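Local structure of prolyl-tRNA synthetase (Naegleria fowleri, 6UYH) at residues M372-R375 / E380-T383; L357-G362 / D392-V397; M435-W440 / C477-Q482. The protein probably attaches proline to its cognate tRNA in an ATP-dependent reaction, as a class II aminoacyl-tRNA synthetase bound here to the inhibitor halofuginone and an ATP analogue. All blocks are in the same frame, centred on the assembly; numbering follows the deposited sequence.

Contact 1. Residues M372-R375 / E380-T383; sequences MLCR and EKWT. With EDO (1,2-ethanediol), chain B.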
loop_
_atom_site.group_PDB
_atom_site.type_symbol
_atom_site.label_atom_id
_atom_site.label_comp_id
_atom_site.label_asym_id
_atom_site.label_seq_id
_atom_site.Cartn_x
_atom_site.Cartn_y
_atom_site.Cartn_z
ATOM N N MET A 372 0.763 9.787 -38.176
ATOM C CA MET A 372 -0.564 9.186 -38.158
ATOM C C MET A 372 -0.926 8.825 -36.725
ATOM O O MET A 372 -0.121 8.220 -36.012
ATOM C CB MET A 372 -0.610 7.943 -39.051
ATOM C CG MET A 372 -1.922 7.177 -38.994
ATOM S SD MET A 372 -3.260 8.002 -39.873
ATOM C CE MET A 372 -2.635 7.959 -41.552
ATOM N N LEU A 373 -2.127 9.211 -36.303
ATOM C CA LEU A 373 -2.626 8.932 -34.965
ATOM C C LEU A 373 -3.849 8.031 -35.065
ATOM O O LEU A 373 -4.643 8.153 -36.002
ATOM C CB LEU A 373 -2.985 10.229 -34.218
ATOM C CG LEU A 373 -1.883 10.953 -33.433
ATOM C CD1 LEU A 373 -0.709 11.303 -34.326
ATOM C CD2 LEU A 373 -2.418 12.207 -32.771
ATOM N N CYS A 374 -3.990 7.115 -34.108
ATOM C CA CYS A 374 -5.162 6.248 -34.037
ATOM C C CYS A 374 -5.603 6.158 -32.586
ATOM O O CYS A 374 -4.806 5.776 -31.722
ATOM C CB CYS A 374 -4.866 4.853 -34.594
ATOM S SG CYS A 374 -6.305 3.742 -34.597
ATOM N N ARG A 375 -6.857 6.514 -32.317
ATOM C CA ARG A 375 -7.387 6.519 -30.958
ATOM C C ARG A 375 -8.149 5.225 -30.690
ATOM O O ARG A 375 -8.977 4.801 -31.504
ATOM C CB ARG A 375 -8.273 7.743 -30.710
ATOM C CG ARG A 375 -9.387 7.970 -31.719
ATOM C CD ARG A 375 -10.056 9.312 -31.462
ATOM N NE ARG A 375 -10.899 9.278 -30.269
ATOM C CZ ARG A 375 -11.626 10.305 -29.840
ATOM N NH1 ARG A 375 -11.599 11.458 -30.497
ATOM N NH2 ARG A 375 -12.379 10.180 -28.755
ATOM N N GLU A 380 -10.687 5.755 -34.703
ATOM C CA GLU A 380 -10.461 6.750 -35.741
ATOM C C GLU A 380 -8.970 6.973 -35.965
ATOM O O GLU A 380 -8.183 7.015 -35.015
ATOM C CB GLU A 380 -11.135 8.070 -35.371
ATOM C CG GLU A 380 -11.044 9.113 -36.461
ATOM C CD GLU A 380 -11.396 10.505 -35.978
ATOM O OE1 GLU A 380 -11.678 10.670 -34.773
ATOM O OE2 GLU A 380 -11.381 11.439 -36.811
ATOM N N LYS A 381 -8.591 7.117 -37.236
ATOM C CA LYS A 381 -7.236 7.450 -37.653
ATOM C C LYS A 381 -7.226 8.830 -38.297
ATOM O O LYS A 381 -8.133 9.167 -39.063
ATOM C CB LYS A 381 -6.695 6.428 -38.659
ATOM C CG LYS A 381 -6.725 4.986 -38.194
ATOM C CD LYS A 381 -5.869 4.115 -39.109
ATOM C CE LYS A 381 -5.952 2.644 -38.723
ATOM N NZ LYS A 381 -4.755 1.866 -39.170
ATOM N N TRP A 382 -6.199 9.624 -37.995
ATOM C CA TRP A 382 -6.065 10.953 -38.583
ATOM C C TRP A 382 -4.598 11.356 -38.554
ATOM O O TRP A 382 -3.810 10.835 -37.762
ATOM C CB TRP A 382 -6.945 11.984 -37.857
ATOM C CG TRP A 382 -6.459 12.430 -36.497
ATOM C CD1 TRP A 382 -5.894 13.636 -36.188
ATOM C CD2 TRP A 382 -6.526 11.694 -35.261
ATOM N NE1 TRP A 382 -5.593 13.692 -34.848
ATOM C CE2 TRP A 382 -5.968 12.513 -34.257
ATOM C CE3 TRP A 382 -6.989 10.421 -34.912
ATOM C CZ2 TRP A 382 -5.867 12.104 -32.928
ATOM C CZ3 TRP A 382 -6.883 10.014 -33.591
ATOM C CH2 TRP A 382 -6.326 10.853 -32.615
ATOM N N THR A 383 -4.231 12.282 -39.437
ATOM C CA THR A 383 -2.858 12.760 -39.479
ATOM C C THR A 383 -2.713 14.068 -38.708
ATOM O O THR A 383 -3.631 14.890 -38.660
ATOM C CB THR A 383 -2.377 12.956 -40.917
ATOM O OG1 THR A 383 -3.159 13.972 -41.554
ATOM C CG2 THR A 383 -2.497 11.657 -41.700
HETATM C C1 EDO B . -8.841 14.131 -33.395
HETATM O O1 EDO B . -9.658 15.089 -34.074
HETATM C C2 EDO B . -9.472 12.748 -33.517
HETATM O O2 EDO B . -10.770 12.796 -32.917
#
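Leu373 and Trp382 exchange both of their backbone hydrogen bonds, Leu373 N to Trp382 O at 2.8 Å and Trp382 N to Leu373 O at 2.9 Å, which makes them an antiparallel hydrogen-bonded pair. A third bond, from Arg375 N to Glu380 O at 3.0 Å, closes the end nearer the turn. The guanidinium of Arg375 and the carboxylate of Glu380 do not meet directly. Instead an ethanediol molecule, probably from the crystallisation liquor, bridges them: its O2 accepts from Arg375 NH1 and donates to Glu380 OE1. Asp377, in the turn, forms a salt bridge with NH2 of Arg375, which also bonds Ser404 OG, so the guanidinium has several partners.

The indole of Trp382 is sandwiched. Leu373 CB lies 3.6 Å from the centroid of its six-membered ring in a CH-pi contact, and ethanediol carbons cover the opposite face. With CG held between the backbone N and the carbonyl carbon (chi1 74°), the ring folds back over its partner strand, where CZ2 touches Leu373 CD2 at 3.5 Å and CZ3 reaches CG of Arg375. The other side of the sheet carries Met372, Cys374, Lys381 and Thr383. There the bent Met372 chain brings CE to 3.7 Å from Thr383 CG2, while Cys374 SG rests against Lys381 CG.

Together the two strands form a beta hairpin at the edge of the mixed sheet of the anticodon-binding domain.

Contact 2. Residues L357-G362 / D392-V397; sequences LRIEVG and DSIKAV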
loop_
_atom_site.group_PDB
_atom_site.type_symbol
_atom_site.label_atom_id
_atom_site.label_comp_id
_atom_site.label_asym_id
_atom_site.label_seq_id
_atom_site.Cartn_x
_atom_site.Cartn_y
_atom_site.Cartn_z
ATOM N N LEU A 357 -3.697 5.711 -27.225
ATOM C CA LEU A 357 -3.300 6.419 -28.435
ATOM C C LEU A 357 -2.084 5.753 -29.057
ATOM O O LEU A 357 -1.120 5.431 -28.357
ATOM C CB LEU A 357 -3.001 7.890 -28.140
ATOM C CG LEU A 357 -2.620 8.782 -29.323
ATOM C CD1 LEU A 357 -3.772 8.909 -30.340
ATOM C CD2 LEU A 357 -2.183 10.146 -28.822
ATOM N N ARG A 358 -2.138 5.546 -30.368
ATOM C CA ARG A 358 -1.024 5.005 -31.133
ATOM C C ARG A 358 -0.545 6.044 -32.139
ATOM O O ARG A 358 -1.356 6.693 -32.808
ATOM C CB ARG A 358 -1.436 3.719 -31.857
ATOM C CG ARG A 358 -0.413 3.171 -32.833
ATOM C CD ARG A 358 -0.862 1.825 -33.393
ATOM N NE ARG A 358 -1.833 1.937 -34.481
ATOM C CZ ARG A 358 -3.018 1.332 -34.508
ATOM N NH1 ARG A 358 -3.403 0.558 -33.503
ATOM N NH2 ARG A 358 -3.820 1.497 -35.555
ATOM N N ILE A 359 0.771 6.210 -32.229
ATOM C CA ILE A 359 1.401 7.047 -33.246
ATOM C C ILE A 359 2.119 6.117 -34.210
ATOM O O ILE A 359 2.973 5.324 -33.795
ATOM C CB ILE A 359 2.366 8.073 -32.629
ATOM C CG1 ILE A 359 1.585 9.062 -31.758
ATOM C CG2 ILE A 359 3.169 8.802 -33.723
ATOM C CD1 ILE A 359 2.428 10.125 -31.099
ATOM N N GLU A 360 1.750 6.190 -35.490
ATOM C CA GLU A 360 2.394 5.427 -36.553
ATOM C C GLU A 360 3.260 6.383 -37.361
ATOM O O GLU A 360 2.756 7.379 -37.889
ATOM C CB GLU A 360 1.362 4.752 -37.459
ATOM C CG GLU A 360 0.335 3.884 -36.741
ATOM C CD GLU A 360 -0.808 3.470 -37.656
ATOM O OE1 GLU A 360 -0.727 3.743 -38.874
ATOM O OE2 GLU A 360 -1.790 2.876 -37.160
ATOM N N VAL A 361 4.554 6.087 -37.451
ATOM C CA VAL A 361 5.509 6.923 -38.173
ATOM C C VAL A 361 5.959 6.151 -39.406
ATOM O O VAL A 361 6.743 5.200 -39.301
ATOM C CB VAL A 361 6.708 7.311 -37.300
ATOM C CG1 VAL A 361 7.577 8.324 -38.031
ATOM C CG2 VAL A 361 6.236 7.862 -35.963
ATOM N N GLY A 362 5.470 6.561 -40.574
ATOM C CA GLY A 362 5.797 5.895 -41.812
ATOM C C GLY A 362 6.589 6.775 -42.760
ATOM O O GLY A 362 6.604 8.005 -42.639
ATOM N N ASP A 392 1.833 19.277 -25.400
ATOM C CA ASP A 392 0.521 19.848 -25.117
ATOM C C ASP A 392 -0.534 19.334 -26.090
ATOM O O ASP A 392 -1.665 19.038 -25.687
ATOM C CB ASP A 392 0.589 21.373 -25.166
ATOM C CG ASP A 392 1.280 21.968 -23.955
ATOM O OD1 ASP A 392 1.613 21.213 -23.019
ATOM O OD2 ASP A 392 1.487 23.198 -23.942
ATOM N N SER A 393 -0.190 19.230 -27.380
ATOM C CA SER A 393 -1.192 18.797 -28.350
ATOM C C SER A 393 -1.538 17.321 -28.172
ATOM O O SER A 393 -2.691 16.926 -28.390
ATOM C CB SER A 393 -0.720 19.086 -29.782
ATOM O OG SER A 393 0.364 18.255 -30.158
ATOM N N ILE A 394 -0.571 16.501 -27.751
ATOM C CA ILE A 394 -0.862 15.094 -27.495
ATOM C C ILE A 394 -1.690 14.940 -26.224
ATOM O O ILE A 394 -2.629 14.136 -26.175
ATOM C CB ILE A 394 0.441 14.276 -27.438
ATOM C CG1 ILE A 394 1.121 14.264 -28.813
ATOM C CG2 ILE A 394 0.166 12.866 -26.951
ATOM C CD1 ILE A 394 0.227 13.767 -29.941
ATOM N N LYS A 395 -1.364 15.704 -25.177
ATOM C CA LYS A 395 -2.213 15.704 -23.985
ATOM C C LYS A 395 -3.641 16.118 -24.326
ATOM O O LYS A 395 -4.609 15.570 -23.779
ATOM C CB LYS A 395 -1.632 16.632 -22.920
ATOM C CG LYS A 395 -0.369 16.107 -22.265
ATOM C CD LYS A 395 0.274 17.142 -21.354
ATOM C CE LYS A 395 1.575 16.614 -20.769
ATOM N NZ LYS A 395 2.292 17.633 -19.952
ATOM N N ALA A 396 -3.788 17.095 -25.222
ATOM C CA ALA A 396 -5.116 17.520 -25.650
ATOM C C ALA A 396 -5.853 16.387 -26.355
ATOM O O ALA A 396 -7.074 16.250 -26.215
ATOM C CB ALA A 396 -4.998 18.747 -26.563
ATOM N N VAL A 397 -5.126 15.576 -27.130
ATOM C CA VAL A 397 -5.728 14.399 -27.748
ATOM C C VAL A 397 -6.173 13.407 -26.681
ATOM O O VAL A 397 -7.257 12.820 -26.768
ATOM C CB VAL A 397 -4.738 13.761 -28.739
ATOM C CG1 VAL A 397 -5.264 12.431 -29.235
ATOM C CG2 VAL A 397 -4.474 14.711 -29.906
#
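In the alpha/beta anticodon-binding domain, helix 391-415 packs against one face of the mixed sheet, and Leu357 and Ile359 of strand 357-361 meet it through Ile394 and Val397. The contact is small and wholly apolar. Leu357 carries most of it: its CD2 methyl lies 3.9 Å from Val397 CG1 and 4.1 Å from Ile394 CG2, so that one methyl touches side chains on successive helical turns. CD1 of Leu357 also approaches the same Val397 methyl, at 4.0 Å. Having CG opposite the backbone N (chi1 -178°) carries both leucine methyls out to the helix, and the leucine and valine side chains cross at about a right angle. One step along the same face, Ile359 CD1 comes only to 4.4 Å from Ile394 CD1, a looser touch of methyl on methyl.

The intervening residues Arg358 and Glu360 take the reverse face of the strand. Arg358 grips Glu360 OE2 side-on with NE and NH2, NE donating at 2.8 Å to the anti lone pair of OE2; its NH1 makes a second salt bridge, to Glu351.

Strand 357-361 runs between strands 300-304 and 370-375. Val300 touches Leu357, Ile359 and Ile394, Leu326 of helix 313-328 packs on both isoleucines, and Trp382 of the edge strand 381-385 meets both Leu357 and Val397.

Contact 3. Residues M435-W440 / C477-Q482; sequences MCLIPW and CVPLDQ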
loop_
_atom_site.group_PDB
_atom_site.type_symbol
_atom_site.label_atom_id
_atom_site.label_comp_id
_atom_site.label_asym_id
_atom_site.label_seq_id
_atom_site.Cartn_x
_atom_site.Cartn_y
_atom_site.Cartn_z
ATOM N N MET A 435 -32.537 0.623 -15.885
ATOM C CA MET A 435 -32.816 1.051 -14.529
ATOM C C MET A 435 -34.119 1.836 -14.534
ATOM O O MET A 435 -34.463 2.482 -15.526
ATOM C CB MET A 435 -31.682 1.912 -13.980
ATOM C CG MET A 435 -30.343 1.217 -14.039
ATOM S SD MET A 435 -29.097 2.154 -13.136
ATOM C CE MET A 435 -28.659 3.382 -14.357
ATOM N N CYS A 436 -34.840 1.771 -13.415
ATOM C CA CYS A 436 -36.200 2.275 -13.332
ATOM C C CYS A 436 -36.321 3.282 -12.199
ATOM O O CYS A 436 -35.900 3.005 -11.074
ATOM C CB CYS A 436 -37.192 1.137 -13.098
ATOM S SG CYS A 436 -37.094 -0.162 -14.340
ATOM N N LEU A 437 -36.933 4.427 -12.494
ATOM C CA LEU A 437 -37.284 5.403 -11.474
ATOM C C LEU A 437 -38.730 5.151 -11.081
ATOM O O LEU A 437 -39.626 5.213 -11.934
ATOM C CB LEU A 437 -37.109 6.835 -11.980
ATOM C CG LEU A 437 -35.724 7.472 -11.992
ATOM C CD1 LEU A 437 -35.773 8.745 -12.839
ATOM C CD2 LEU A 437 -35.254 7.779 -10.576
ATOM N N ILE A 438 -38.956 4.831 -9.809
ATOM C CA ILE A 438 -40.306 4.475 -9.374
ATOM C C ILE A 438 -40.775 5.439 -8.289
ATOM O O ILE A 438 -39.954 5.970 -7.524
ATOM C CB ILE A 438 -40.381 3.019 -8.877
ATOM C CG1 ILE A 438 -39.562 2.822 -7.597
ATOM C CG2 ILE A 438 -39.924 2.065 -9.960
ATOM C CD1 ILE A 438 -39.916 1.543 -6.847
ATOM N N PRO A 439 -42.078 5.694 -8.188
ATOM C CA PRO A 439 -42.597 6.396 -7.011
ATOM C C PRO A 439 -42.269 5.584 -5.773
ATOM O O PRO A 439 -42.372 4.356 -5.775
ATOM C CB PRO A 439 -44.113 6.464 -7.255
ATOM C CG PRO A 439 -44.368 5.810 -8.546
ATOM C CD PRO A 439 -43.143 5.129 -9.033
ATOM N N TRP A 440 -41.851 6.268 -4.715
ATOM C CA TRP A 440 -41.280 5.566 -3.579
ATOM C C TRP A 440 -41.773 6.180 -2.279
ATOM O O TRP A 440 -41.811 7.402 -2.150
ATOM C CB TRP A 440 -39.749 5.622 -3.651
ATOM C CG TRP A 440 -39.051 4.936 -2.528
ATOM C CD1 TRP A 440 -38.213 5.508 -1.619
ATOM C CD2 TRP A 440 -39.134 3.548 -2.180
ATOM N NE1 TRP A 440 -37.764 4.561 -0.729
ATOM C CE2 TRP A 440 -38.306 3.350 -1.056
ATOM C CE3 TRP A 440 -39.813 2.454 -2.716
ATOM C CZ2 TRP A 440 -38.151 2.100 -0.449
ATOM C CZ3 TRP A 440 -39.664 1.212 -2.106
ATOM C CH2 TRP A 440 -38.840 1.048 -0.990
ATOM N N CYS A 477 -30.534 3.471 -5.311
ATOM C CA CYS A 477 -30.414 4.632 -4.443
ATOM C C CYS A 477 -31.660 5.479 -4.620
ATOM O O CYS A 477 -32.410 5.320 -5.584
ATOM C CB CYS A 477 -29.174 5.458 -4.769
ATOM S SG CYS A 477 -29.276 6.269 -6.373
ATOM N N VAL A 478 -31.865 6.391 -3.678
ATOM C CA VAL A 478 -32.773 7.517 -3.868
ATOM C C VAL A 478 -31.927 8.696 -4.347
ATOM O O VAL A 478 -31.136 9.245 -3.548
ATOM C CB VAL A 478 -33.531 7.850 -2.577
ATOM C CG1 VAL A 478 -34.495 9.006 -2.813
ATOM C CG2 VAL A 478 -34.272 6.613 -2.065
ATOM N N PRO A 479 -32.007 9.079 -5.619
ATOM C CA PRO A 479 -31.097 10.111 -6.141
ATOM C C PRO A 479 -31.148 11.391 -5.315
ATOM O O PRO A 479 -32.227 11.856 -4.938
ATOM C CB PRO A 479 -31.613 10.338 -7.565
ATOM C CG PRO A 479 -32.216 9.021 -7.954
ATOM C CD PRO A 479 -32.856 8.499 -6.678
ATOM N N LEU A 480 -29.958 11.951 -5.019
ATOM C CA LEU A 480 -29.890 13.218 -4.292
ATOM C C LEU A 480 -30.603 14.335 -5.039
ATOM O O LEU A 480 -31.313 15.151 -4.430
ATOM C CB LEU A 480 -28.431 13.626 -4.049
ATOM C CG LEU A 480 -27.529 12.671 -3.286
ATOM C CD1 LEU A 480 -26.188 13.341 -3.055
ATOM C CD2 LEU A 480 -28.177 12.281 -1.971
ATOM N N ASP A 481 -30.399 14.414 -6.351
ATOM C CA ASP A 481 -30.977 15.476 -7.170
ATOM C C ASP A 481 -32.267 14.947 -7.790
ATOM O O ASP A 481 -32.232 14.146 -8.726
ATOM C CB ASP A 481 -29.978 15.912 -8.239
ATOM C CG ASP A 481 -30.455 17.108 -9.045
ATOM O OD1 ASP A 481 -31.615 17.551 -8.878
ATOM O OD2 ASP A 481 -29.653 17.603 -9.860
ATOM N N GLN A 482 -33.411 15.382 -7.255
ATOM C CA GLN A 482 -34.714 14.983 -7.776
ATOM C C GLN A 482 -35.338 16.049 -8.674
ATOM O O GLN A 482 -36.505 15.909 -9.068
ATOM C CB GLN A 482 -35.671 14.656 -6.613
ATOM C CG GLN A 482 -35.119 13.595 -5.658
ATOM C CD GLN A 482 -35.872 12.273 -5.722
ATOM O OE1 GLN A 482 -37.085 12.244 -5.926
ATOM N NE2 GLN A 482 -35.146 11.167 -5.547
#
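The indole of Trp440 meets Val478 at its five-membered ring, where CD1 lies 4.1 Å from the CG2 methyl; the methyl approaches obliquely, and the two side chains cross at about a right angle. The ring of Phe509, on strand 505-512, meets the same indole with the planes about 55° apart, and helix 444-457 adds Ala446, Glu447 and Ile450 around it. With its first torsion fully extended (chi1 180°), the tryptophan stretches from its strand to the valine, and a weak hydrogen bond from NE1 to Glu442 OE1 gives the buried indole nitrogen a partner.

A second apolar touch joins Leu437 CD2 to Pro479 CG at 4.2 Å. Beyond it the chain leaves its strand, and Gln482 folds back so that NE2 donates to Pro479 O at 3.1 Å. This bond is nearly straight (166°), lies in the amide plane and uses a carbonyl lone pair; NE2 bonds Trp506 O as well.

The two strands do not pair directly: strand 505-512 runs antiparallel to both and separates them. Leu437, Trp440, Val478 and Pro479 thus pack across an intervening strand, on the sheet of the C-terminal domain found in the archaeal/eukaryotic type of prolyl-tRNA synthetase.

Contacts 1 and 2 belong to one unit, the anticodon-binding domain, with centres about 8 Å apart. Contact 1 is nested within the chain loop that contact 2 closes, and strands 370-375 and 357-361 are sheet neighbours: Met372 O lies 2.8 Å from Glu360 N and Cys374 N 3.0 Å from Arg358 O, both probable hydrogen bonds. Contact 3 follows later in the sequence, in the C-terminal domain. Its centre is about 41 Å from that of contact 1 and about 42 Å from that of contact 2, with no touch to either. None of the three includes a residue of the AMPPNP pocket, and all lie beyond the sequence span of the halofuginone pocket.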